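Local coordinates for protein mRNA transport regulator MTR2 (Candida albicans, PDB 1Q42) that affects the transport of mRNA from the nucleus to the cytoplasm and interacts with the export factor MEX67, at residues Ser162-Asp167 with Tyr188-Val193. Residues are numbered along the deposited sequence; the frame is centred on the assembly and turned at random.
Sequences SWFGVD and YRFTYV
Thr191 and Tyr192 both face Gly165, a classic beta bulge in the antiparallel hairpin formed by strands 164-173 and 183-192 of this NTF2-fold sheet. Gly165 O takes both amides of the bulge: Thr191 N at 2.8 Å, from above the carbonyl plane, and Tyr192 N in a longer, weak bond. Gly165 N donates to Tyr192 O at 3.0 Å. The chain turns a corner at Thr191; on the Tyr188 side of the bulge regular pairing holds: Asp167 N gives a nearly straight bond to Arg189 O (167° at the hydrogen), and Arg189 N returns to Asp167 O. On the face that carries Val166 and Phe190, the two methyls of Val166 touch different rings. Its CG1, anti to the backbone N (chi1 -176°), lies over one face of Tyr188, a CH-pi contact 3.8 Å from the ring centroid, while CG2 meets the edge of Phe190 in the ring plane. Phe164 CD1 sits over the centre of the Phe190 ring, whose plane is turned 49° from that of Phe164, an oblique pair with centroids 4.8 Å apart; the neighbouring Phe164 CE1 touches Val193 CG1 (3.9 Å). Phe164 also meets Phe129 of strand 118-129 in an edge-to-face pair, and Tyr188 OH bonds to His103 on strand 101-113. Opposite Val166, on the face of Asp167, Thr191 CG2 packs against Asp167 CB at 3.7 Å. Asp167 OD1 is bonded to Ser124 OG; a water also donates to Asp167 OD1 (2.7 Å) and is hydrogen-bonded to Thr191 OG1 (2.8 Å), bridging the two side chains.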
loop_
_atom_site.group_PDB
_atom_site.type_symbol
_atom_site.label_atom_id
_atom_site.label_comp_id
_atom_site.label_asym_id
_atom_site.label_seq_id
_atom_site.Cartn_x
_atom_site.Cartn_y
_atom_site.Cartn_z
ATOM N N SER A 162 -7.604 2.704 -17.112
ATOM C CA SER A 162 -6.827 1.602 -17.680
ATOM C C SER A 162 -5.914 0.949 -16.638
ATOM O O SER A 162 -5.466 1.602 -15.683
ATOM C CB SER A 162 -5.979 2.111 -18.846
ATOM O OG SER A 162 -6.806 2.641 -19.888
ATOM N N TRP A 163 -5.641 -0.337 -16.840
ATOM C CA TRP A 163 -4.733 -1.095 -15.978
ATOM C C TRP A 163 -3.272 -0.641 -16.094
ATOM O O TRP A 163 -2.727 -0.476 -17.214
ATOM C CB TRP A 163 -4.795 -2.590 -16.289
ATOM C CG TRP A 163 -6.091 -3.319 -15.914
ATOM C CD1 TRP A 163 -6.948 -3.951 -16.775
ATOM C CD2 TRP A 163 -6.628 -3.529 -14.599
ATOM N NE1 TRP A 163 -7.984 -4.523 -16.076
ATOM C CE2 TRP A 163 -7.812 -4.274 -14.740
ATOM C CE3 TRP A 163 -6.245 -3.133 -13.310
ATOM C CZ2 TRP A 163 -8.609 -4.646 -13.645
ATOM C CZ3 TRP A 163 -7.039 -3.523 -12.219
ATOM C CH2 TRP A 163 -8.206 -4.258 -12.402
ATOM N N PHE A 164 -2.675 -0.440 -14.916
ATOM C CA PHE A 164 -1.251 -0.292 -14.722
ATOM C C PHE A 164 -0.742 -1.658 -14.273
ATOM O O PHE A 164 -1.459 -2.395 -13.627
ATOM C CB PHE A 164 -0.920 0.641 -13.554
ATOM C CG PHE A 164 -1.186 2.099 -13.800
ATOM C CD1 PHE A 164 -0.160 3.006 -13.670
ATOM C CD2 PHE A 164 -2.455 2.568 -14.074
ATOM C CE1 PHE A 164 -0.388 4.370 -13.842
ATOM C CE2 PHE A 164 -2.690 3.922 -14.259
ATOM C CZ PHE A 164 -1.648 4.824 -14.133
ATOM N N GLY A 165 0.520 -1.944 -14.559
ATOM C CA GLY A 165 1.207 -3.061 -13.955
ATOM C C GLY A 165 2.003 -2.583 -12.762
ATOM O O GLY A 165 2.579 -1.508 -12.796
ATOM N N VAL A 166 2.037 -3.404 -11.713
ATOM C CA VAL A 166 2.795 -3.119 -10.502
ATOM C C VAL A 166 3.602 -4.349 -10.046
ATOM O O VAL A 166 3.115 -5.471 -10.100
ATOM C CB VAL A 166 1.870 -2.715 -9.327
ATOM C CG1 VAL A 166 2.727 -2.320 -8.104
ATOM C CG2 VAL A 166 1.000 -1.568 -9.707
ATOM N N ASP A 167 4.839 -4.119 -9.615
ATOM C CA ASP A 167 5.649 -5.146 -8.949
ATOM C C ASP A 167 5.999 -4.612 -7.579
ATOM O O ASP A 167 6.352 -3.437 -7.438
ATOM C CB ASP A 167 6.948 -5.402 -9.730
ATOM C CG ASP A 167 6.863 -6.594 -10.666
ATOM O OD1 ASP A 167 5.756 -7.133 -10.901
ATOM O OD2 ASP A 167 7.881 -7.023 -11.281
ATOM N N TYR A 188 7.809 -0.463 -4.248
ATOM C CA TYR A 188 6.598 -0.427 -5.071
ATOM C C TYR A 188 6.951 0.258 -6.388
ATOM O O TYR A 188 7.485 1.366 -6.383
ATOM C CB TYR A 188 5.518 0.360 -4.321
ATOM C CG TYR A 188 4.152 0.397 -4.969
ATOM C CD1 TYR A 188 3.115 -0.413 -4.517
ATOM C CD2 TYR A 188 3.871 1.294 -5.995
ATOM C CE1 TYR A 188 1.861 -0.362 -5.106
ATOM C CE2 TYR A 188 2.627 1.337 -6.592
ATOM C CZ TYR A 188 1.620 0.514 -6.134
ATOM O OH TYR A 188 0.368 0.551 -6.736
ATOM N N ARG A 189 6.667 -0.397 -7.508
ATOM C CA ARG A 189 7.123 0.081 -8.814
ATOM C C ARG A 189 6.056 -0.155 -9.885
ATOM O O ARG A 189 5.595 -1.255 -10.013
ATOM C CB ARG A 189 8.397 -0.679 -9.192
ATOM C CG ARG A 189 9.179 -0.141 -10.340
ATOM C CD ARG A 189 10.522 -0.815 -10.501
ATOM N NE ARG A 189 11.543 -0.120 -9.717
ATOM C CZ ARG A 189 12.347 -0.667 -8.796
ATOM N NH1 ARG A 189 12.329 -1.972 -8.496
ATOM N NH2 ARG A 189 13.201 0.124 -8.167
ATOM N N PHE A 190 5.675 0.856 -10.652
ATOM C CA PHE A 190 4.878 0.613 -11.851
ATOM C C PHE A 190 5.780 -0.046 -12.898
ATOM O O PHE A 190 6.875 0.455 -13.208
ATOM C CB PHE A 190 4.283 1.917 -12.434
ATOM C CG PHE A 190 3.221 2.563 -11.576
ATOM C CD1 PHE A 190 2.276 1.814 -10.899
ATOM C CD2 PHE A 190 3.134 3.950 -11.507
ATOM C CE1 PHE A 190 1.315 2.420 -10.111
ATOM C CE2 PHE A 190 2.153 4.565 -10.738
ATOM C CZ PHE A 190 1.245 3.795 -10.040
ATOM N N THR A 191 5.330 -1.181 -13.423
ATOM C CA THR A 191 6.016 -1.865 -14.522
ATOM C C THR A 191 5.352 -1.629 -15.871
ATOM O O THR A 191 5.948 -1.933 -16.919
ATOM C CB THR A 191 6.046 -3.357 -14.249
ATOM O OG1 THR A 191 4.699 -3.827 -14.032
ATOM C CG2 THR A 191 6.788 -3.653 -12.970
ATOM N N TYR A 192 4.126 -1.109 -15.847
ATOM C CA TYR A 192 3.460 -0.587 -17.046
ATOM C C TYR A 192 2.571 0.588 -16.672
ATOM O O TYR A 192 1.755 0.491 -15.753
ATOM C CB TYR A 192 2.617 -1.663 -17.739
ATOM C CG TYR A 192 1.816 -1.089 -18.872
ATOM C CD1 TYR A 192 2.417 -0.838 -20.104
ATOM C CD2 TYR A 192 0.486 -0.734 -18.708
ATOM C CE1 TYR A 192 1.697 -0.265 -21.150
ATOM C CE2 TYR A 192 -0.236 -0.155 -19.739
ATOM C CZ TYR A 192 0.373 0.061 -20.967
ATOM O OH TYR A 192 -0.323 0.623 -22.015
ATOM N N VAL A 193 2.705 1.678 -17.428
ATOM C CA VAL A 193 1.898 2.866 -17.222
ATOM C C VAL A 193 1.168 3.192 -18.525
ATOM O O VAL A 193 1.811 3.392 -19.560
ATOM C CB VAL A 193 2.787 4.073 -16.830
ATOM C CG1 VAL A 193 1.956 5.358 -16.744
ATOM C CG2 VAL A 193 3.492 3.798 -15.523
HETATM O O HOH W 1 4.204 -6.346 -12.997
#